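Local atomic coordinates of ABC transporter binding protein AcbH (Actinoplanes, PDB entry 3OO8), a protein that binds beta-D-galactopyranose, with an exclusive preference for this sugar, as the extracellular solute receptor of an ABC transporter. Residues A[68-73]-A[86-91]; A[77-82]-A[100-105]. The protein carries 2 engineered substitutions. All coordinates share one frame; numbering follows the deposited sequence. Where two conformers were deposited one is given.

In the fold
Both contacts belong to one lobe of a class 2 solute-binding fold and use helix 67-79, which follows strand 60-64 and leads into strand 85-89. Contact 1 takes the beginning of the helix, where it packs on that strand near the galactose site; contact 2 takes its end, against the loop between helices 92-99 and 107-113. Along the chain the segments alternate: 68-73, 77-82, 86-91, 100-105. The centres lie about 13 Å apart, and the contacts touch through Tyr77, which meets Phe70 and Ala86. A single helix therefore reaches from the sugar site, with Gln71, to a peripheral loop.

Contact 1 (A[68-73]-A[86-91]); sequences NTFQNN and ATWFAG
Phe70 meets the strand with the far end of its ring, through CE2 and CZ. Its CE2 comes obliquely to within 3.5 Å of Thr87 O, while CZ approaches Ala86 CB at 4.1 Å, close to the ring plane. Trp88 CE3 lies beside the same corner, near the ring plane and 4.4 Å from Phe70 CE2. With CG anti to the backbone N (chi1 -170°), the Phe70 ring leaves the helix in the direction of the strand. Thr87 O, buried here, has no hydrogen-bonding partner in the model; Thr87 OG1, by contrast, accepts from the backbone N of Asn35.

The next residue, Gln71, bends at chi2 (-56°) and carries its amide to Trp88 and Phe89. NE2 lies 3.6 Å from Trp88 CZ3 and points at the edge of the Phe89 ring, though Gln71 was modelled in two conformers and the details of this approach are doubtful. OE1 is held by Asn35 ND2. Trp88 and Phe89 lie face to face but offset, Phe89 CE2 sitting 3.6 Å above the indole plane. Arg373, like Gln71 a galactose-binding residue, makes a cation-pi contact with Phe89, which places the aromatic pair beside the sugar site.

The helix segment crosses strand 86-89 at 78°, with axes 10.4 Å apart. It forms part of a beta-alpha-beta crossover from strand 60-64 to strand 85-89; the latter pairs parallel with strand 30-34 and antiparallel with strand 301-304.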
ATOM      1  N   ASN A  68      -3.942 -12.299 -11.857  1.00 20.45           N
ATOM      2  CA  ASN A  68      -3.334 -11.412 -12.833  1.00 21.20           C
ATOM      3  C   ASN A  68      -4.226 -11.169 -14.030  1.00 19.62           C
ATOM      4  O   ASN A  68      -4.323 -10.050 -14.515  1.00 20.61           O
ATOM      5  CB  ASN A  68      -1.962 -11.942 -13.245  1.00 21.86           C
ATOM      6  CG  ASN A  68      -0.918 -11.697 -12.181  1.00 26.28           C
ATOM      7  OD1 ASN A  68      -1.152 -10.977 -11.201  1.00 31.87           O
ATOM      8  ND2 ASN A  68       0.244 -12.311 -12.353  1.00 34.70           N
ATOM      9  N   THR A  69      -4.885 -12.224 -14.488  1.00 19.57           N
ATOM     10  CA  THR A  69      -5.829 -12.119 -15.595  1.00 20.38           C
ATOM     11  C   THR A  69      -6.958 -11.158 -15.295  1.00 21.26           C
ATOM     12  O   THR A  69      -7.318 -10.350 -16.146  1.00 20.62           O
ATOM     13  CB  THR A  69      -6.420 -13.477 -15.964  1.00 21.29           C
ATOM     14  OG1 THR A  69      -5.331 -14.376 -16.189  1.00 20.45           O
ATOM     15  CG2 THR A  69      -7.268 -13.379 -17.208  1.00 24.07           C
ATOM     16  N   PHE A  70      -7.541 -11.280 -14.098  1.00 17.83           N
ATOM     17  CA  PHE A  70      -8.624 -10.380 -13.686  1.00 15.29           C
ATOM     18  C   PHE A  70      -8.136  -8.925 -13.739  1.00 15.30           C
ATOM     19  O   PHE A  70      -8.833  -8.042 -14.260  1.00 16.75           O
ATOM     20  CB  PHE A  70      -9.088 -10.725 -12.252  1.00 14.92           C
ATOM     21  CG  PHE A  70     -10.340 -10.014 -11.846  1.00 14.69           C
ATOM     22  CD1 PHE A  70     -11.585 -10.583 -12.153  1.00 13.52           C
ATOM     23  CD2 PHE A  70     -10.278  -8.794 -11.153  1.00 11.80           C
ATOM     24  CE1 PHE A  70     -12.783  -9.932 -11.812  1.00 18.14           C
ATOM     25  CE2 PHE A  70     -11.475  -8.125 -10.815  1.00 12.60           C
ATOM     26  CZ  PHE A  70     -12.711  -8.710 -11.125  1.00 18.83           C
ATOM     27  N   GLN A  71      -6.958  -8.667 -13.181  0.50 17.22           N
ATOM     28  CA  GLN A  71      -6.391  -7.327 -13.174  0.50 15.87           C
ATOM     29  C   GLN A  71      -6.292  -6.844 -14.629  0.50 16.08           C
ATOM     30  O   GLN A  71      -6.774  -5.764 -14.989  0.50 15.35           O
ATOM     31  CB  GLN A  71      -4.978  -7.380 -12.571  0.50 16.17           C
ATOM     32  CG  GLN A  71      -4.919  -8.142 -11.253  0.50 16.68           C
ATOM     33  CD  GLN A  71      -5.866  -7.588 -10.214  0.50 20.99           C
ATOM     34  OE1 GLN A  71      -6.862  -8.221  -9.876  0.50 15.23           O
ATOM     35  NE2 GLN A  71      -5.565  -6.398  -9.708  0.50 18.15           N
ATOM     36  N   ASN A  72      -5.703  -7.687 -15.466  1.00 18.59           N
ATOM     37  CA  ASN A  72      -5.440  -7.303 -16.866  1.00 20.89           C
ATOM     38  C   ASN A  72      -6.714  -7.029 -17.657  1.00 21.94           C
ATOM     39  O   ASN A  72      -6.701  -6.197 -18.573  1.00 23.13           O
ATOM     40  CB  ASN A  72      -4.570  -8.348 -17.571  1.00 21.51           C
ATOM     41  CG  ASN A  72      -3.135  -8.348 -17.088  1.00 21.62           C
ATOM     42  OD1 ASN A  72      -2.632  -7.355 -16.550  1.00 24.91           O
ATOM     43  ND2 ASN A  72      -2.457  -9.477 -17.295  1.00 23.65           N
ATOM     44  N   ASN A  73      -7.809  -7.703 -17.297  1.00 20.05           N
ATOM     45  CA  ASN A  73      -9.064  -7.562 -18.038  1.00 19.86           C
ATOM     46  C   ASN A  73     -10.054  -6.571 -17.439  1.00 19.24           C
ATOM     47  O   ASN A  73     -11.165  -6.421 -17.958  1.00 19.72           O
ATOM     48  CB  ASN A  73      -9.729  -8.942 -18.202  1.00 19.45           C
ATOM     49  CG  ASN A  73     -10.960  -8.915 -19.131  1.00 26.60           C
ATOM     50  OD1 ASN A  73     -10.888  -8.453 -20.281  1.00 28.25           O
ATOM     51  ND2 ASN A  73     -12.079  -9.458 -18.643  1.00 20.28           N
ATOM     52  N   ALA A  86     -17.469  -6.767  -7.359  1.00  9.63           N
ATOM     53  CA  ALA A  86     -16.144  -7.266  -7.702  1.00  9.92           C
ATOM     54  C   ALA A  86     -15.028  -6.836  -6.750  1.00  8.58           C
ATOM     55  O   ALA A  86     -15.101  -5.830  -6.087  1.00 10.56           O
ATOM     56  CB  ALA A  86     -15.793  -6.864  -9.166  1.00 12.70           C
ATOM     57  N   THR A  87     -13.993  -7.641  -6.670  1.00  9.97           N
ATOM     58  CA  THR A  87     -12.816  -7.259  -5.950  1.00  8.93           C
ATOM     59  C   THR A  87     -12.015  -6.187  -6.674  1.00 10.21           C
ATOM     60  O   THR A  87     -11.782  -6.294  -7.872  1.00 12.15           O
ATOM     61  CB  THR A  87     -11.873  -8.460  -5.884  1.00  8.50           C
ATOM     62  OG1 THR A  87     -11.696  -9.030  -7.196  1.00 11.69           O
ATOM     63  CG2 THR A  87     -12.457  -9.531  -4.944  1.00 10.83           C
ATOM     64  N   TRP A  88     -11.571  -5.166  -5.950  1.00  8.66           N
ATOM     65  CA  TRP A  88     -10.658  -4.205  -6.563  1.00  9.53           C
ATOM     66  C   TRP A  88      -9.813  -3.582  -5.449  1.00 11.56           C
ATOM     67  O   TRP A  88      -9.628  -4.184  -4.400  1.00 11.70           O
ATOM     68  CB  TRP A  88     -11.407  -3.153  -7.429  1.00  9.98           C
ATOM     69  CG  TRP A  88     -10.460  -2.448  -8.368  1.00 11.49           C
ATOM     70  CD1 TRP A  88     -10.164  -1.108  -8.402  1.00 12.02           C
ATOM     71  CD2 TRP A  88      -9.642  -3.065  -9.371  1.00 12.21           C
ATOM     72  NE1 TRP A  88      -9.209  -0.865  -9.360  1.00 12.73           N
ATOM     73  CE2 TRP A  88      -8.863  -2.041  -9.964  1.00 11.84           C
ATOM     74  CE3 TRP A  88      -9.470  -4.381  -9.811  1.00 14.68           C
ATOM     75  CZ2 TRP A  88      -7.923  -2.304 -10.974  1.00 14.25           C
ATOM     76  CZ3 TRP A  88      -8.542  -4.634 -10.854  1.00 10.61           C
ATOM     77  CH2 TRP A  88      -7.791  -3.594 -11.401  1.00 12.16           C
ATOM     78  N   PHE A  89      -9.321  -2.364  -5.642  1.00 11.25           N
ATOM     79  CA  PHE A  89      -8.489  -1.742  -4.599  1.00 10.54           C
ATOM     80  C   PHE A  89      -8.421  -0.239  -4.849  1.00 11.04           C
ATOM     81  O   PHE A  89      -8.710   0.239  -5.958  1.00 11.72           O
ATOM     82  CB  PHE A  89      -7.084  -2.364  -4.635  1.00  9.82           C
ATOM     83  CG  PHE A  89      -6.517  -2.497  -6.030  1.00 10.93           C
ATOM     84  CD1 PHE A  89      -5.861  -1.430  -6.660  1.00 13.76           C
ATOM     85  CD2 PHE A  89      -6.624  -3.702  -6.706  1.00 19.13           C
ATOM     86  CE1 PHE A  89      -5.325  -1.573  -7.938  1.00 13.16           C
ATOM     87  CE2 PHE A  89      -6.109  -3.840  -7.980  1.00 18.13           C
ATOM     88  CZ  PHE A  89      -5.474  -2.788  -8.601  1.00 17.04           C
ATOM     89  N   ALA A  90      -8.051   0.502  -3.812  1.00  9.19           N
ATOM     90  CA  ALA A  90      -7.941   1.947  -3.905  1.00  9.84           C
ATOM     91  C   ALA A  90      -6.864   2.377  -4.909  1.00 10.88           C
ATOM     92  O   ALA A  90      -5.914   1.630  -5.206  1.00 10.06           O
ATOM     93  CB  ALA A  90      -7.688   2.560  -2.496  1.00  9.17           C
ATOM     94  N   GLY A  91      -7.014   3.594  -5.422  1.00 11.67           N
ATOM     95  CA  GLY A  91      -5.943   4.170  -6.236  1.00 12.79           C
ATOM     96  C   GLY A  91      -6.431   4.779  -7.523  1.00 12.32           C
ATOM     97  O   GLY A  91      -7.621   5.141  -7.664  1.00 13.27           O
TER

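Contact 2 (A[77-82]-A[100-105]); sequences YLQGTP and QGLLTP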
ATOM      1  N   TYR A  77     -13.834  -5.970 -18.679  1.00 20.27           N
ATOM      2  CA  TYR A  77     -14.769  -6.637 -17.774  1.00 17.68           C
ATOM      3  C   TYR A  77     -15.906  -5.731 -17.318  1.00 17.64           C
ATOM      4  O   TYR A  77     -17.078  -6.117 -17.379  1.00 17.59           O
ATOM      5  CB  TYR A  77     -13.996  -7.216 -16.591  1.00 16.07           C
ATOM      6  CG  TYR A  77     -14.846  -7.686 -15.417  1.00 16.48           C
ATOM      7  CD1 TYR A  77     -15.420  -8.956 -15.402  1.00 16.25           C
ATOM      8  CD2 TYR A  77     -15.008  -6.872 -14.295  1.00 16.94           C
ATOM      9  CE1 TYR A  77     -16.196  -9.385 -14.305  1.00 18.45           C
ATOM     10  CE2 TYR A  77     -15.747  -7.306 -13.203  1.00 13.52           C
ATOM     11  CZ  TYR A  77     -16.336  -8.557 -13.210  1.00 12.19           C
ATOM     12  OH  TYR A  77     -17.064  -8.977 -12.097  1.00 14.81           O
ATOM     13  N   LEU A  78     -15.573  -4.520 -16.870  1.00 15.89           N
ATOM     14  CA  LEU A  78     -16.576  -3.577 -16.414  1.00 17.80           C
ATOM     15  C   LEU A  78     -17.475  -3.118 -17.560  1.00 16.45           C
ATOM     16  O   LEU A  78     -18.648  -2.788 -17.361  1.00 17.15           O
ATOM     17  CB  LEU A  78     -15.884  -2.357 -15.785  1.00 16.04           C
ATOM     18  CG  LEU A  78     -15.165  -2.691 -14.471  1.00 17.39           C
ATOM     19  CD1 LEU A  78     -14.295  -1.531 -14.019  1.00 17.16           C
ATOM     20  CD2 LEU A  78     -16.190  -3.058 -13.393  1.00 13.84           C
ATOM     21  N   GLN A  79     -16.933  -3.102 -18.771  1.00 19.83           N
ATOM     22  CA  GLN A  79     -17.725  -2.605 -19.905  1.00 20.92           C
ATOM     23  C   GLN A  79     -18.609  -3.659 -20.549  1.00 22.48           C
ATOM     24  O   GLN A  79     -19.499  -3.324 -21.330  1.00 22.63           O
ATOM     25  CB  GLN A  79     -16.808  -1.953 -20.934  1.00 22.65           C
ATOM     26  CG  GLN A  79     -16.073  -0.772 -20.333  1.00 27.42           C
ATOM     27  CD  GLN A  79     -15.228  -0.027 -21.325  1.00 33.76           C
ATOM     28  OE1 GLN A  79     -15.748   0.659 -22.202  1.00 39.88           O
ATOM     29  NE2 GLN A  79     -13.911  -0.120 -21.169  1.00 33.59           N
ATOM     30  N   GLY A  80     -18.375  -4.925 -20.212  1.00 22.11           N
ATOM     31  CA  GLY A  80     -19.142  -6.029 -20.760  1.00 21.57           C
ATOM     32  C   GLY A  80     -20.373  -6.383 -19.954  1.00 19.71           C
ATOM     33  O   GLY A  80     -21.360  -5.639 -19.926  1.00 19.52           O
ATOM     34  N   THR A  81     -20.317  -7.531 -19.301  1.00 21.54           N
ATOM     35  CA  THR A  81     -21.430  -8.002 -18.485  1.00 21.72           C
ATOM     36  C   THR A  81     -20.829  -8.463 -17.146  1.00 19.54           C
ATOM     37  O   THR A  81     -20.778  -9.657 -16.849  1.00 21.62           O
ATOM     38  CB  THR A  81     -22.185  -9.144 -19.192  1.00 23.73           C
ATOM     39  OG1 THR A  81     -21.284 -10.219 -19.454  1.00 28.50           O
ATOM     40  CG2 THR A  81     -22.755  -8.668 -20.543  1.00 26.32           C
ATOM     41  N   PRO A  82     -20.369  -7.504 -16.339  1.00 17.99           N
ATOM     42  CA  PRO A  82     -19.682  -7.824 -15.074  1.00 15.36           C
ATOM     43  C   PRO A  82     -20.610  -8.458 -14.031  1.00 15.93           C
ATOM     44  O   PRO A  82     -21.848  -8.477 -14.183  1.00 15.86           O
ATOM     45  CB  PRO A  82     -19.173  -6.452 -14.625  1.00 14.28           C
ATOM     46  CG  PRO A  82     -20.265  -5.515 -15.101  1.00 14.50           C
ATOM     47  CD  PRO A  82     -20.517  -6.052 -16.514  1.00 18.13           C
ATOM     48  N   GLN A 100     -15.230   7.460 -15.360  1.00 19.27           N
ATOM     49  CA  GLN A 100     -15.702   6.990 -16.652  1.00 22.69           C
ATOM     50  C   GLN A 100     -17.156   6.543 -16.677  1.00 21.03           C
ATOM     51  O   GLN A 100     -17.669   6.201 -17.741  1.00 24.62           O
ATOM     52  CB  GLN A 100     -14.840   5.815 -17.046  1.00 22.86           C
ATOM     53  CG  GLN A 100     -15.006   5.304 -18.431  1.00 31.93           C
ATOM     54  CD  GLN A 100     -13.804   4.471 -18.831  1.00 40.93           C
ATOM     55  OE1 GLN A 100     -12.936   4.191 -18.003  1.00 39.87           O
ATOM     56  NE2 GLN A 100     -13.742   4.080 -20.098  1.00 44.45           N
ATOM     57  N   GLY A 101     -17.784   6.469 -15.503  1.00 18.63           N
ATOM     58  CA  GLY A 101     -19.169   6.040 -15.376  1.00 20.80           C
ATOM     59  C   GLY A 101     -19.334   4.535 -15.315  1.00 20.54           C
ATOM     60  O   GLY A 101     -20.420   4.032 -15.571  1.00 20.05           O
ATOM     61  N   LEU A 102     -18.261   3.807 -14.994  1.00 16.73           N
ATOM     62  CA  LEU A 102     -18.337   2.347 -14.958  1.00 15.52           C
ATOM     63  C   LEU A 102     -18.747   1.762 -13.608  1.00 14.48           C
ATOM     64  O   LEU A 102     -18.976   0.555 -13.515  1.00 16.47           O
ATOM     65  CB  LEU A 102     -16.993   1.713 -15.359  1.00 17.66           C
ATOM     66  CG  LEU A 102     -16.504   2.015 -16.783  1.00 21.06           C
ATOM     67  CD1 LEU A 102     -15.161   1.317 -17.072  1.00 21.79           C
ATOM     68  CD2 LEU A 102     -17.573   1.589 -17.757  1.00 21.04           C
ATOM     69  N   LEU A 103     -18.811   2.601 -12.589  1.00 13.99           N
ATOM     70  CA  LEU A 103     -19.090   2.150 -11.221  1.00 14.67           C
ATOM     71  C   LEU A 103     -20.305   2.808 -10.616  1.00 16.38           C
ATOM     72  O   LEU A 103     -20.522   3.996 -10.809  1.00 16.49           O
ATOM     73  CB  LEU A 103     -17.884   2.408 -10.323  1.00 15.28           C
ATOM     74  CG  LEU A 103     -16.544   1.832 -10.786  1.00 15.05           C
ATOM     75  CD1 LEU A 103     -15.512   2.160  -9.731  1.00 14.87           C
ATOM     76  CD2 LEU A 103     -16.602   0.323 -11.017  1.00 15.47           C
ATOM     77  N   THR A 104     -21.097   2.037  -9.870  1.00 14.67           N
ATOM     78  CA  THR A 104     -22.253   2.586  -9.180  1.00 16.82           C
ATOM     79  C   THR A 104     -21.794   3.231  -7.883  1.00 16.00           C
ATOM     80  O   THR A 104     -21.059   2.607  -7.117  1.00 14.83           O
ATOM     81  CB  THR A 104     -23.260   1.450  -8.893  1.00 17.20           C
ATOM     82  OG1 THR A 104     -23.810   1.023 -10.141  1.00 20.11           O
ATOM     83  CG2 THR A 104     -24.403   1.933  -8.018  1.00 17.15           C
ATOM     84  N   PRO A 105     -22.166   4.496  -7.634  1.00 14.89           N
ATOM     85  CA  PRO A 105     -21.812   5.090  -6.359  1.00 13.97           C
ATOM     86  C   PRO A 105     -22.568   4.418  -5.201  1.00 15.40           C
ATOM     87  O   PRO A 105     -23.708   3.919  -5.381  1.00 18.26           O
ATOM     88  CB  PRO A 105     -22.218   6.557  -6.525  1.00 17.65           C
ATOM     89  CG  PRO A 105     -23.334   6.512  -7.472  1.00 18.67           C
ATOM     90  CD  PRO A 105     -23.041   5.391  -8.433  1.00 14.73           C
TER
HETATM   91  O   HOH W   1     -19.748  -1.723 -15.100  1.00 18.27           O
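Two helix ends meet here: the C-terminal end of helix 67-79, with Leu78 and Gln79, and the turn after helix 92-99, where Leu102 and Leu103 follow a Schellman motif at Gly101. The positive phi of Gly101 (84°) turns the chain out of the helix and brings Leu102 round to face Leu78.

Leu102 spreads its two methyls over the last helical residues. CD1 rests 4.0 Å from Leu78 CB, and CD2 lies 3.8 Å from Gln79 CG, so the hydrocarbon part of the glutamine is what packs. The Gln79 side chain runs extended beyond CG (chi2 -176°), and its NE2 turns back along its own helix to donate to Ser75 O. Deeper in, the branches of Leu78 and Leu103 pass at an angle to each other, meeting at CD2 and CD2, 4.2 Å apart.

The backbones are joined through a water. It donates to Leu78 O at 2.7 Å and to Leu102 O at 2.9 Å, bridging the last turn of the helix and the loop with one hydrogen to each carbonyl. Lysines finish the neighbouring carbonyls: Lys308 NZ bonds both Gln79 O and Gly80 O, and Lys307 NZ bonds Gly101 O.

Phe97 of helix 92-99 touches all three leucines, with Pro306 also against Leu78. Backbone bonds of Leu102 with Lys307 and of Thr104 with Leu305 tie the loop to the chain just beyond strand 301-304, before helix 107-113 begins.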